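Local coordinates for oxidoreductase protein (Agrobacterium radiobacter, PDB 5UI9), which probably catalyses an NAD-dependent oxidation or reduction, perhaps of a small hydroxy acid or related compound, as a member of the GFO/IDH/MocA oxidoreductase family, at residues Val18-His22 against Val46-Ile52; Phe153-Phe159 against Glu239-Leu245; Leu184-Arg188 against Asp318-Thr322; Ala59-Ala64 against Met86-Val92. One frame throughout, in Å; residues are numbered along the deposited sequence.

Interaction 1. Residues Val18-His22 against Val46-Ile52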
loop_
_atom_site.group_PDB
_atom_site.type_symbol
_atom_site.label_atom_id
_atom_site.label_comp_id
_atom_site.label_asym_id
_atom_site.label_seq_id
_atom_site.Cartn_x
_atom_site.Cartn_y
_atom_site.Cartn_z
ATOM N N VAL A 18 -11.831 -4.959 -31.612
ATOM C CA VAL A 18 -13.008 -5.828 -31.750
ATOM C C VAL A 18 -14.044 -5.490 -30.668
ATOM O O VAL A 18 -15.242 -5.477 -30.951
ATOM C CB VAL A 18 -12.621 -7.332 -31.705
ATOM C CG1 VAL A 18 -13.861 -8.232 -31.689
ATOM C CG2 VAL A 18 -11.714 -7.688 -32.886
ATOM N N ASN A 19 -13.575 -5.193 -29.448
ATOM C CA ASN A 19 -14.455 -4.753 -28.353
ATOM C C ASN A 19 -15.070 -3.394 -28.647
ATOM O O ASN A 19 -16.239 -3.174 -28.365
ATOM C CB ASN A 19 -13.717 -4.667 -27.013
ATOM C CG ASN A 19 -13.165 -5.998 -26.562
ATOM O OD1 ASN A 19 -13.905 -6.961 -26.378
ATOM N ND2 ASN A 19 -11.851 -6.058 -26.383
ATOM N N GLN A 20 -14.268 -2.483 -29.189
ATOM C CA GLN A 20 -14.748 -1.145 -29.531
ATOM C C GLN A 20 -15.805 -1.205 -30.639
ATOM O O GLN A 20 -16.810 -0.499 -30.568
ATOM C CB GLN A 20 -13.579 -0.216 -29.894
ATOM C CG GLN A 20 -12.693 0.078 -28.691
ATOM C CD GLN A 20 -11.492 0.953 -28.980
ATOM O OE1 GLN A 20 -10.422 0.733 -28.412
ATOM N NE2 GLN A 20 -11.659 1.959 -29.835
ATOM N N MET A 21 -15.584 -2.081 -31.623
ATOM C CA MET A 21 -16.553 -2.335 -32.697
ATOM C C MET A 21 -17.873 -2.930 -32.204
ATOM O O MET A 21 -18.945 -2.494 -32.639
ATOM C CB MET A 21 -15.948 -3.254 -33.772
ATOM C CG MET A 21 -14.829 -2.617 -34.587
ATOM S SD MET A 21 -15.306 -1.185 -35.580
ATOM C CE MET A 21 -16.434 -1.955 -36.752
ATOM N N HIS A 22 -17.805 -3.920 -31.311
ATOM C CA HIS A 22 -19.021 -4.453 -30.676
ATOM C C HIS A 22 -19.765 -3.332 -29.967
ATOM O O HIS A 22 -20.973 -3.163 -30.154
ATOM C CB HIS A 22 -18.712 -5.548 -29.647
ATOM C CG HIS A 22 -18.426 -6.896 -30.236
ATOM N ND1 HIS A 22 -19.341 -7.582 -31.002
ATOM C CD2 HIS A 22 -17.350 -7.711 -30.120
ATOM C CE1 HIS A 22 -18.829 -8.746 -31.362
ATOM N NE2 HIS A 22 -17.621 -8.849 -30.839
ATOM N N VAL A 46 -12.159 -8.118 -39.403
ATOM C CA VAL A 46 -13.019 -7.157 -38.708
ATOM C C VAL A 46 -14.109 -6.600 -39.631
ATOM O O VAL A 46 -15.250 -6.407 -39.199
ATOM C CB VAL A 46 -12.183 -6.021 -38.054
ATOM C CG1 VAL A 46 -13.067 -4.897 -37.519
ATOM C CG2 VAL A 46 -11.314 -6.601 -36.943
ATOM N N GLY A 47 -13.763 -6.345 -40.891
ATOM C CA GLY A 47 -14.746 -5.885 -41.876
ATOM C C GLY A 47 -15.878 -6.882 -42.088
ATOM O O GLY A 47 -17.049 -6.500 -42.089
ATOM N N ASP A 48 -15.523 -8.158 -42.250
ATOM C CA ASP A 48 -16.512 -9.236 -42.426
ATOM C C ASP A 48 -17.348 -9.472 -41.169
ATOM O O ASP A 48 -18.569 -9.586 -41.252
ATOM C CB ASP A 48 -15.835 -10.551 -42.847
ATOM C CG ASP A 48 -15.314 -10.522 -44.287
ATOM O OD1 ASP A 48 -15.601 -9.562 -45.029
ATOM O OD2 ASP A 48 -14.609 -11.473 -44.679
ATOM N N GLN A 49 -16.687 -9.535 -40.016
ATOM C CA GLN A 49 -17.367 -9.746 -38.737
ATOM C C GLN A 49 -18.467 -8.708 -38.476
ATOM O O GLN A 49 -19.567 -9.066 -38.059
ATOM C CB GLN A 49 -16.351 -9.743 -37.581
ATOM C CG GLN A 49 -16.932 -10.102 -36.215
ATOM C CD GLN A 49 -15.872 -10.247 -35.134
ATOM O OE1 GLN A 49 -14.681 -10.018 -35.364
ATOM N NE2 GLN A 49 -16.305 -10.619 -33.943
ATOM N N PHE A 50 -18.163 -7.437 -38.746
ATOM C CA PHE A 50 -19.060 -6.322 -38.423
ATOM C C PHE A 50 -19.773 -5.709 -39.626
ATOM O O PHE A 50 -20.466 -4.705 -39.472
ATOM C CB PHE A 50 -18.283 -5.253 -37.637
ATOM C CG PHE A 50 -17.860 -5.718 -36.275
ATOM C CD1 PHE A 50 -18.724 -5.605 -35.192
ATOM C CD2 PHE A 50 -16.621 -6.313 -36.080
ATOM C CE1 PHE A 50 -18.346 -6.056 -33.936
ATOM C CE2 PHE A 50 -16.239 -6.769 -34.830
ATOM C CZ PHE A 50 -17.100 -6.639 -33.758
ATOM N N GLY A 51 -19.616 -6.314 -40.807
ATOM C CA GLY A 51 -20.329 -5.892 -42.016
ATOM C C GLY A 51 -19.991 -4.490 -42.501
ATOM O O GLY A 51 -20.885 -3.740 -42.886
ATOM N N ILE A 52 -18.702 -4.140 -42.494
ATOM C CA ILE A 52 -18.260 -2.796 -42.891
ATOM C C ILE A 52 -17.777 -2.848 -44.347
ATOM O O ILE A 52 -16.818 -3.560 -44.663
ATOM C CB ILE A 52 -17.138 -2.254 -41.962
ATOM C CG1 ILE A 52 -17.448 -2.485 -40.468
ATOM C CG2 ILE A 52 -16.901 -0.772 -42.216
ATOM C CD1 ILE A 52 -18.598 -1.675 -39.891
#
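Met21 and His22 meet Phe50 where two neighbouring helices of the Rossmann fold, 17-26 and 40-50, lie side by side; the axes of the short segments run 11.2 Å apart at an angle of 27°. The aromatic contacts dominate. The rim of Phe50 points at the imidazole in a T-shaped pair, its CZ standing over the centre of the His22 ring, with ring centroids 4.7 Å apart and planes at 69°. Trp283 stacks on the same histidine. A CH-pi contact covers one face of Phe50: CB of Met21 sits 3.5 Å from the ring centroid, almost on the normal. The sulfur of Met21 hangs above the ring at a greater distance, a Met-aromatic contact.

Aliphatic packing comes next. Val18 sets CG2 against CG2 of Val46 at 4.2 Å and CG1 beside CZ of Phe50. CG of Met21 lies against CG1 of Val46, and both side chains also touch Ile35 of strand 30-36. No hydrogen bond joins the segments. Helix 40-50 closes in a Schellman motif, with Gly51 at positive phi, which brings Ile52 back toward the interface. Bends at chi2 and chi3 (-65°) fold the Met21 chain round, and its CE ends tip to tip with CD1 of Ile52, 3.8 Å away.

Interaction 2. Residues Phe153-Phe159 against Glu239-Leu245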
loop_
_atom_site.group_PDB
_atom_site.type_symbol
_atom_site.label_atom_id
_atom_site.label_comp_id
_atom_site.label_asym_id
_atom_site.label_seq_id
_atom_site.Cartn_x
_atom_site.Cartn_y
_atom_site.Cartn_z
ATOM N N PHE A 153 -4.868 2.120 -4.250
ATOM C CA PHE A 153 -5.407 1.653 -5.518
ATOM C C PHE A 153 -4.462 0.566 -6.026
ATOM O O PHE A 153 -3.305 0.850 -6.320
ATOM C CB PHE A 153 -5.476 2.814 -6.515
ATOM C CG PHE A 153 -6.215 4.014 -5.990
ATOM C CD1 PHE A 153 -5.553 4.976 -5.219
ATOM C CD2 PHE A 153 -7.570 4.186 -6.254
ATOM C CE1 PHE A 153 -6.234 6.076 -4.719
ATOM C CE2 PHE A 153 -8.255 5.285 -5.754
ATOM C CZ PHE A 153 -7.586 6.230 -4.986
ATOM N N SER A 154 -4.963 -0.660 -6.146
ATOM C CA SER A 154 -4.116 -1.842 -6.319
ATOM C C SER A 154 -4.620 -2.727 -7.460
ATOM O O SER A 154 -5.794 -3.069 -7.509
ATOM C CB SER A 154 -4.091 -2.643 -5.012
ATOM O OG SER A 154 -3.188 -3.731 -5.087
ATOM N N PHE A 155 -3.724 -3.072 -8.382
ATOM C CA PHE A 155 -4.020 -4.004 -9.469
ATOM C C PHE A 155 -2.861 -4.983 -9.489
ATOM O O PHE A 155 -1.791 -4.672 -10.026
ATOM C CB PHE A 155 -4.149 -3.243 -10.797
ATOM C CG PHE A 155 -4.595 -4.094 -11.971
ATOM C CD1 PHE A 155 -3.707 -4.941 -12.629
ATOM C CD2 PHE A 155 -5.895 -3.991 -12.464
ATOM C CE1 PHE A 155 -4.117 -5.703 -13.714
ATOM C CE2 PHE A 155 -6.305 -4.747 -13.550
ATOM C CZ PHE A 155 -5.413 -5.604 -14.176
ATOM N N ARG A 156 -3.060 -6.138 -8.857
ATOM C CA ARG A 156 -2.022 -7.166 -8.745
ATOM C C ARG A 156 -2.584 -8.442 -9.349
ATOM O O ARG A 156 -3.605 -8.948 -8.890
ATOM C CB ARG A 156 -1.614 -7.391 -7.286
ATOM C CG ARG A 156 -1.277 -6.115 -6.525
ATOM C CD ARG A 156 -0.554 -6.418 -5.213
ATOM N NE ARG A 156 0.856 -6.751 -5.459
ATOM C CZ ARG A 156 1.815 -5.872 -5.751
ATOM N NH1 ARG A 156 1.555 -4.566 -5.850
ATOM N NH2 ARG A 156 3.057 -6.305 -5.968
ATOM N N SER A 157 -1.910 -8.932 -10.383
ATOM C CA SER A 157 -2.426 -9.979 -11.256
ATOM C C SER A 157 -1.309 -10.906 -11.709
ATOM O O SER A 157 -0.141 -10.516 -11.721
ATOM C CB SER A 157 -3.066 -9.340 -12.491
ATOM O OG SER A 157 -3.570 -10.325 -13.369
ATOM N N GLY A 158 -1.687 -12.134 -12.047
ATOM C CA GLY A 158 -0.815 -13.081 -12.742
ATOM C C GLY A 158 -1.386 -13.496 -14.092
ATOM O O GLY A 158 -1.007 -14.534 -14.625
ATOM N N PHE A 159 -2.275 -12.668 -14.653
ATOM C CA PHE A 159 -2.992 -12.990 -15.892
ATOM C C PHE A 159 -2.047 -12.884 -17.087
ATOM O O PHE A 159 -1.224 -11.967 -17.156
ATOM C CB PHE A 159 -4.179 -12.031 -16.078
ATOM C CG PHE A 159 -5.026 -12.319 -17.292
ATOM C CD1 PHE A 159 -5.872 -13.423 -17.321
ATOM C CD2 PHE A 159 -4.987 -11.475 -18.402
ATOM C CE1 PHE A 159 -6.659 -13.687 -18.438
ATOM C CE2 PHE A 159 -5.766 -11.734 -19.519
ATOM C CZ PHE A 159 -6.606 -12.839 -19.537
ATOM N N GLU A 239 -7.429 -15.658 -9.514
ATOM C CA GLU A 239 -6.920 -14.601 -10.393
ATOM C C GLU A 239 -7.889 -13.410 -10.401
ATOM O O GLU A 239 -9.010 -13.542 -10.887
ATOM C CB GLU A 239 -6.721 -15.144 -11.822
ATOM C CG GLU A 239 -6.279 -14.123 -12.872
ATOM C CD GLU A 239 -5.130 -13.245 -12.405
ATOM O OE1 GLU A 239 -4.065 -13.789 -12.042
ATOM O OE2 GLU A 239 -5.297 -12.004 -12.392
ATOM N N PRO A 240 -7.462 -12.243 -9.872
ATOM C CA PRO A 240 -8.394 -11.110 -9.818
ATOM C C PRO A 240 -8.584 -10.286 -11.108
ATOM O O PRO A 240 -9.412 -9.377 -11.094
ATOM C CB PRO A 240 -7.772 -10.222 -8.739
ATOM C CG PRO A 240 -6.328 -10.454 -8.894
ATOM C CD PRO A 240 -6.193 -11.916 -9.196
ATOM N N PHE A 241 -7.832 -10.564 -12.185
ATOM C CA PHE A 241 -7.893 -9.751 -13.413
ATOM C C PHE A 241 -9.354 -9.568 -13.877
ATOM O O PHE A 241 -10.081 -10.563 -13.938
ATOM C CB PHE A 241 -7.054 -10.397 -14.534
ATOM C CG PHE A 241 -7.086 -9.646 -15.848
ATOM C CD1 PHE A 241 -8.075 -9.907 -16.796
ATOM C CD2 PHE A 241 -6.120 -8.688 -16.144
ATOM C CE1 PHE A 241 -8.112 -9.218 -18.002
ATOM C CE2 PHE A 241 -6.152 -7.990 -17.344
ATOM C CZ PHE A 241 -7.146 -8.260 -18.279
ATOM N N PRO A 242 -9.810 -8.345 -14.205
ATOM C CA PRO A 242 -9.044 -7.096 -14.234
ATOM C C PRO A 242 -9.515 -6.123 -13.146
ATOM O O PRO A 242 -9.737 -4.926 -13.409
ATOM C CB PRO A 242 -9.407 -6.550 -15.615
ATOM C CG PRO A 242 -10.853 -6.917 -15.746
ATOM C CD PRO A 242 -11.075 -8.181 -14.940
ATOM N N GLU A 243 -9.679 -6.634 -11.932
ATOM C CA GLU A 243 -10.203 -5.838 -10.835
ATOM C C GLU A 243 -9.121 -4.981 -10.199
ATOM O O GLU A 243 -8.029 -5.473 -9.893
ATOM C CB GLU A 243 -10.795 -6.737 -9.752
ATOM C CG GLU A 243 -11.983 -7.554 -10.203
ATOM C CD GLU A 243 -12.325 -8.652 -9.216
ATOM O OE1 GLU A 243 -12.489 -9.813 -9.636
ATOM O OE2 GLU A 243 -12.403 -8.364 -8.010
ATOM N N THR A 244 -9.452 -3.709 -9.979
ATOM C CA THR A 244 -8.656 -2.799 -9.170
ATOM C C THR A 244 -9.282 -2.721 -7.770
ATOM O O THR A 244 -10.460 -2.367 -7.632
ATOM C CB THR A 244 -8.610 -1.391 -9.803
ATOM O OG1 THR A 244 -8.063 -1.466 -11.130
ATOM C CG2 THR A 244 -7.765 -0.433 -8.952
ATOM N N LEU A 245 -8.496 -3.054 -6.742
ATOM C CA LEU A 245 -8.954 -3.021 -5.356
ATOM C C LEU A 245 -8.658 -1.647 -4.762
ATOM O O LEU A 245 -7.599 -1.077 -5.008
ATOM C CB LEU A 245 -8.278 -4.134 -4.537
ATOM C CG LEU A 245 -8.334 -5.522 -5.193
ATOM C CD1 LEU A 245 -7.760 -6.583 -4.263
ATOM C CD2 LEU A 245 -9.756 -5.885 -5.621
HETATM O O HOH W 1 -6.100 -6.576 -8.023
HETATM O O HOH W 2 -3.395 -16.181 -13.115
#
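The carboxylate of Glu239 binds Ser157 and Gly158 in the turn that follows strand 148-156. Its OE2 accepts from Ser157 OG at 2.6 Å, from above the carboxylate plane, and from Phe241 N on the anti side. The other oxygen, OE1, receives Gly158 N at 2.9 Å on its syn side, joined by a water. A bend at chi2 (47°) curls the glutamate chain back so that one carboxylate serves both segments. Ser157 OG in turn accepts from Phe159 N at 3.0 Å, an ST turn; donating and accepting at once should fix the hydroxyl's rotation.

At the far end a single bridge, the antiparallel hydrogen-bonded pair of Ser154 and Leu245, joins the segments, its bonds from Ser154 N to Leu245 O (2.9 Å) and from Leu245 N to Ser154 O both lying in the carbonyl plane. Here strand 148-156 meets the start of strand 245-250 in the mixed sheet of the C-terminal domain, and Ser154 OG is hydrogen-bonded to OD2 of Asp229 in strand 225-231. Between the two ends, a water links Arg156 N to Glu243 O.

Aromatic rings pack outside this frame. Phe159 and Phe241 stack face to face, centroids 4.1 Å apart and planes at 13°; the opposite face of Phe241 is covered by CB of the cis-proline Pro242. Phe241 also touches Tyr232 and meets Trp288 edge-to-face, so it backs the acid pocket those residues line. Phe155 puts CZ 3.7 Å from CD2 of Phe241, and its CD2 edge meets OG1 of Thr244 in the ring plane at 3.6 Å.

Interaction 3. Residues Leu184-Arg188 against Asp318-Thr322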
loop_
_atom_site.group_PDB
_atom_site.type_symbol
_atom_site.label_atom_id
_atom_site.label_comp_id
_atom_site.label_asym_id
_atom_site.label_seq_id
_atom_site.Cartn_x
_atom_site.Cartn_y
_atom_site.Cartn_z
ATOM N N LEU A 184 -3.317 5.039 -12.032
ATOM C CA LEU A 184 -3.018 6.447 -11.758
ATOM C C LEU A 184 -4.172 7.376 -12.143
ATOM O O LEU A 184 -4.435 8.366 -11.451
ATOM C CB LEU A 184 -1.743 6.876 -12.497
ATOM C CG LEU A 184 -0.446 6.245 -11.981
ATOM C CD1 LEU A 184 0.673 6.414 -12.999
ATOM C CD2 LEU A 184 -0.054 6.837 -10.632
ATOM N N ASP A 185 -4.850 7.059 -13.243
ATOM C CA ASP A 185 -6.033 7.818 -13.653
ATOM C C ASP A 185 -7.145 7.662 -12.620
ATOM O O ASP A 185 -7.830 8.638 -12.302
ATOM C CB ASP A 185 -6.556 7.368 -15.020
ATOM C CG ASP A 185 -7.624 8.302 -15.559
ATOM O OD1 ASP A 185 -7.261 9.408 -16.009
ATOM O OD2 ASP A 185 -8.826 7.949 -15.495
ATOM N N ILE A 186 -7.316 6.439 -12.103
ATOM C CA ILE A 186 -8.315 6.194 -11.060
ATOM C C ILE A 186 -7.961 6.998 -9.805
ATOM O O ILE A 186 -8.831 7.618 -9.213
ATOM C CB ILE A 186 -8.491 4.690 -10.737
ATOM C CG1 ILE A 186 -9.098 3.953 -11.939
ATOM C CG2 ILE A 186 -9.398 4.501 -9.518
ATOM C CD1 ILE A 186 -9.008 2.442 -11.875
ATOM N N ALA A 187 -6.691 6.998 -9.414
ATOM C CA ALA A 187 -6.252 7.763 -8.240
ATOM C C ALA A 187 -6.629 9.246 -8.372
ATOM O O ALA A 187 -7.143 9.840 -7.429
ATOM C CB ALA A 187 -4.753 7.606 -8.028
ATOM N N ARG A 188 -6.404 9.817 -9.556
ATOM C CA ARG A 188 -6.818 11.207 -9.863
ATOM C C ARG A 188 -8.325 11.398 -9.826
ATOM O O ARG A 188 -8.825 12.355 -9.240
ATOM C CB ARG A 188 -6.356 11.620 -11.258
ATOM C CG ARG A 188 -4.890 11.964 -11.375
ATOM C CD ARG A 188 -4.599 12.594 -12.729
ATOM N NE ARG A 188 -5.431 13.779 -12.971
ATOM C CZ ARG A 188 -6.352 13.928 -13.930
ATOM N NH1 ARG A 188 -6.594 12.989 -14.850
ATOM N NH2 ARG A 188 -7.034 15.064 -13.981
ATOM N N ASP A 318 -7.517 16.818 -19.992
ATOM C CA ASP A 318 -7.551 16.137 -18.697
ATOM C C ASP A 318 -6.480 15.049 -18.611
ATOM O O ASP A 318 -5.785 14.931 -17.596
ATOM C CB ASP A 318 -8.923 15.510 -18.421
ATOM C CG ASP A 318 -8.967 14.764 -17.079
ATOM O OD1 ASP A 318 -9.178 15.422 -16.037
ATOM O OD2 ASP A 318 -8.773 13.526 -17.065
ATOM N N ASN A 319 -6.352 14.268 -19.683
ATOM C CA ASN A 319 -5.468 13.114 -19.691
ATOM C C ASN A 319 -3.985 13.475 -19.543
ATOM O O ASN A 319 -3.213 12.651 -19.076
ATOM C CB ASN A 319 -5.686 12.268 -20.949
ATOM C CG ASN A 319 -5.102 10.869 -20.816
ATOM O OD1 ASN A 319 -4.081 10.555 -21.426
ATOM N ND2 ASN A 319 -5.738 10.034 -20.002
ATOM N N LEU A 320 -3.593 14.692 -19.925
ATOM C CA LEU A 320 -2.228 15.192 -19.662
ATOM C C LEU A 320 -1.849 15.072 -18.183
ATOM O O LEU A 320 -0.702 14.784 -17.858
ATOM C CB LEU A 320 -2.084 16.660 -20.080
ATOM C CG LEU A 320 -2.215 17.043 -21.554
ATOM C CD1 LEU A 320 -2.110 18.555 -21.709
ATOM C CD2 LEU A 320 -1.164 16.332 -22.400
ATOM N N LYS A 321 -2.817 15.296 -17.296
ATOM C CA LYS A 321 -2.566 15.241 -15.850
ATOM C C LYS A 321 -2.423 13.807 -15.332
ATOM O O LYS A 321 -1.815 13.588 -14.286
ATOM C CB LYS A 321 -3.628 16.033 -15.083
ATOM C CG LYS A 321 -3.500 17.541 -15.321
ATOM C CD LYS A 321 -4.612 18.353 -14.672
ATOM C CE LYS A 321 -5.867 18.363 -15.527
ATOM N NZ LYS A 321 -6.988 19.077 -14.859
ATOM N N THR A 322 -2.980 12.844 -16.064
ATOM C CA THR A 322 -2.709 11.428 -15.835
ATOM C C THR A 322 -1.372 11.041 -16.462
ATOM O O THR A 322 -0.530 10.416 -15.803
ATOM C CB THR A 322 -3.840 10.545 -16.404
ATOM O OG1 THR A 322 -5.017 10.722 -15.608
ATOM C CG2 THR A 322 -3.457 9.070 -16.408
HETATM O O HOH W 3 -7.818 11.055 -18.114
#
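A largely buried salt-bridge network of Asp185, Arg188 and Asp318 joins helix 175-191 to helix 316-335. Arg188 grips Asp318 end-on with two nitrogens: NH2 reaches OD1 at 3.0 Å and NH1 reaches OD2 at 3.2 Å, both bonds nearly straight. Both acceptors lie in the guanidinium plane, yet the carboxylate is turned 47° against it, and each nitrogen therefore meets its oxygen from above the carboxylate plane. The same NH1 also donates to OG1 of Thr322 at 2.9 Å, and makes a long ion pair with Asp185 OD1 (3.8 Å).

The threonine hydroxyl passes the chain of bonds onward, donating to Asp185 OD1 at 2.6 Å on the anti side. The threonine is thus acceptor and donor at once, with its rotation fixed between arginine and aspartate. The segments cross steeply, at 115°; Asp185 and Arg188, about a turn apart, face Asp318 and Thr322. The first helix belongs to the C-terminal domain of the GFO/IDH/MocA fold.

The charges are shared with neighbours: Asp193 forms a salt bridge with Arg188 NH2, and Arg128 does so with Asp185 OD2. A water bridges Asp185 OD1, Asp318 OD2 and Asn319 ND2, which probably eases the proximity of the two carboxylates. A bend at chi3 (56°) turns the guanidinium so that Lys321 CB covers one face, off centre toward the rim and 3.6 Å from NE of Arg188.

Interaction 4. Residues Ala59-Ala64 against Met86-Val92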
loop_
_atom_site.group_PDB
_atom_site.type_symbol
_atom_site.label_atom_id
_atom_site.label_comp_id
_atom_site.label_asym_id
_atom_site.label_seq_id
_atom_site.Cartn_x
_atom_site.Cartn_y
_atom_site.Cartn_z
ATOM N N ALA A 59 -4.693 5.396 -43.436
ATOM C CA ALA A 59 -5.509 6.469 -42.879
ATOM C C ALA A 59 -5.563 7.717 -43.767
ATOM O O ALA A 59 -6.587 8.396 -43.799
ATOM C CB ALA A 59 -5.012 6.834 -41.483
ATOM N N ALA A 60 -4.480 8.014 -44.484
ATOM C CA ALA A 60 -4.445 9.186 -45.375
ATOM C C ALA A 60 -5.563 9.152 -46.413
ATOM O O ALA A 60 -6.243 10.153 -46.628
ATOM C CB ALA A 60 -3.090 9.297 -46.061
ATOM N N ALA A 61 -5.754 7.991 -47.036
ATOM C CA ALA A 61 -6.820 7.787 -48.019
ATOM C C ALA A 61 -8.206 7.878 -47.370
ATOM O O ALA A 61 -9.106 8.515 -47.917
ATOM C CB ALA A 61 -6.651 6.444 -48.717
ATOM N N LEU A 62 -8.361 7.235 -46.213
ATOM C CA LEU A 62 -9.589 7.319 -45.418
ATOM C C LEU A 62 -10.006 8.772 -45.203
ATOM O O LEU A 62 -11.128 9.146 -45.531
ATOM C CB LEU A 62 -9.406 6.603 -44.069
ATOM C CG LEU A 62 -10.483 6.750 -42.988
ATOM C CD1 LEU A 62 -11.751 6.010 -43.378
ATOM C CD2 LEU A 62 -9.950 6.248 -41.654
ATOM N N PHE A 63 -9.093 9.581 -44.674
ATOM C CA PHE A 63 -9.373 11.003 -44.436
ATOM C C PHE A 63 -9.647 11.795 -45.722
ATOM O O PHE A 63 -10.487 12.690 -45.718
ATOM C CB PHE A 63 -8.245 11.664 -43.632
ATOM C CG PHE A 63 -8.296 11.365 -42.160
ATOM C CD1 PHE A 63 -9.299 11.911 -41.363
ATOM C CD2 PHE A 63 -7.349 10.543 -41.561
ATOM C CE1 PHE A 63 -9.354 11.644 -40.007
ATOM C CE2 PHE A 63 -7.401 10.273 -40.202
ATOM C CZ PHE A 63 -8.408 10.822 -39.426
ATOM N N ALA A 64 -8.949 11.461 -46.806
ATOM C CA ALA A 64 -9.163 12.112 -48.102
ATOM C C ALA A 64 -10.582 11.881 -48.630
ATOM O O ALA A 64 -11.227 12.821 -49.083
ATOM C CB ALA A 64 -8.136 11.635 -49.115
ATOM N N MET A 86 -3.682 14.236 -38.201
ATOM C CA MET A 86 -4.486 14.074 -39.422
ATOM C C MET A 86 -5.959 14.420 -39.159
ATOM O O MET A 86 -6.612 15.075 -39.985
ATOM C CB MET A 86 -4.397 12.642 -39.970
ATOM C CG MET A 86 -3.055 12.252 -40.577
ATOM S SD MET A 86 -3.119 10.656 -41.435
ATOM C CE MET A 86 -1.482 9.995 -41.132
ATOM N N ALA A 87 -6.469 13.969 -38.014
ATOM C CA ALA A 87 -7.841 14.270 -37.607
ATOM C C ALA A 87 -8.034 15.778 -37.460
ATOM O O ALA A 87 -8.994 16.333 -37.999
ATOM C CB ALA A 87 -8.194 13.553 -36.310
ATOM N N ALA A 88 -7.099 16.433 -36.771
ATOM C CA ALA A 88 -7.158 17.876 -36.534
ATOM C C ALA A 88 -7.145 18.692 -37.833
ATOM O O ALA A 88 -7.960 19.610 -37.997
ATOM C CB ALA A 88 -6.018 18.302 -35.624
ATOM N N ALA A 89 -6.247 18.333 -38.755
ATOM C CA ALA A 89 -6.146 18.988 -40.068
ATOM C C ALA A 89 -7.387 18.783 -40.934
ATOM O O ALA A 89 -7.770 19.681 -41.692
ATOM C CB ALA A 89 -4.909 18.500 -40.813
ATOM N N HIS A 90 -8.013 17.608 -40.822
ATOM C CA HIS A 90 -9.290 17.329 -41.516
ATOM C C HIS A 90 -10.540 17.733 -40.718
ATOM O O HIS A 90 -11.658 17.463 -41.162
ATOM C CB HIS A 90 -9.371 15.849 -41.917
ATOM C CG HIS A 90 -8.480 15.495 -43.063
ATOM N ND1 HIS A 90 -7.154 15.152 -42.899
ATOM C CD2 HIS A 90 -8.718 15.454 -44.397
ATOM C CE1 HIS A 90 -6.619 14.899 -44.079
ATOM N NE2 HIS A 90 -7.544 15.078 -45.004
ATOM N N LYS A 91 -10.337 18.393 -39.571
ATOM C CA LYS A 91 -11.399 18.840 -38.658
ATOM C C LYS A 91 -12.400 17.739 -38.293
ATOM O O LYS A 91 -13.611 17.955 -38.285
ATOM C CB LYS A 91 -12.101 20.089 -39.211
ATOM C CG LYS A 91 -11.210 21.320 -39.260
ATOM C CD LYS A 91 -11.935 22.514 -39.870
ATOM C CE LYS A 91 -10.972 23.648 -40.209
ATOM N NZ LYS A 91 -10.211 24.127 -39.017
ATOM N N VAL A 92 -11.862 16.566 -37.970
ATOM C CA VAL A 92 -12.643 15.409 -37.564
ATOM C C VAL A 92 -12.399 15.185 -36.070
ATOM O O VAL A 92 -11.251 14.997 -35.663
ATOM C CB VAL A 92 -12.232 14.157 -38.370
ATOM C CG1 VAL A 92 -12.917 12.904 -37.836
ATOM C CG2 VAL A 92 -12.555 14.358 -39.846
#
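Phe63 of helix 59-65 packs against Met86 and Ala87 of helix 80-89, neighbours in the Rossmann fold, and the buried side of the contact is tight around its ring. CE2 of the phenyl group touches CB of Met86 at 3.8 Å, while CE1 lies 3.9 Å from CA of Ala87; the carbonyl carbon of Met86 lies over one face. CB of Val92 approaches the ring at its edge, 4.2 Å from CE1. Ile11 and Val71, from strands 6-11 and 70-73, also touch Phe63, so this side is continuous with packing on the central parallel sheet.

The other side faces solvent, where the exposed His90 closes the interface. Ring against ring the fit is loose: the planes are near parallel but slid apart, with centroids 5.2 Å apart. On another side of the phenyl ring, Met86 SD lies obliquely, 5.3 Å from the centroid, a Met-aromatic contact, and reaches CB of Ala59. No hydrogen bond crosses between the segments.

Helix 80-89 ends in a Schellman motif with Lys91 at positive phi. The imidazole is held by a separate bond, ND1 to Met86 O at 3.0 Å; chi1 of -73° sets the ring beside its own backbone N, and His90 N reaches the same oxygen from the opposite face of the carbonyl plane. Held in this way, the ring presents one face to Phe63, whose CB stands over its centre, 3.6 Å from the centroid.

How the interactions relate
The four contacts lie at different distances from the ligands of this NAD-binding oxidoreductase. Interactions 1 and 4 both lie in the Rossmann domain, their centres about 21 Å apart, and both lie near NAD: the side chain of Val46 is about 8 Å from it and that of Ala59 about 5 Å. Interactions 2 and 3 involve the C-terminal domain and touch directly, CD2 of Phe153 packing on CG2 of Ile186 at 3.8 Å; their segments alternate along the chain. In interaction 2 the side chain of Phe241 is about 5 Å from the bound dihydroxy-methylpropanoic acid, whereas that of Asp185 in interaction 3 is about 11 Å from it. Interactions 2 and 4 are the most widely separated, centres about 38 Å apart.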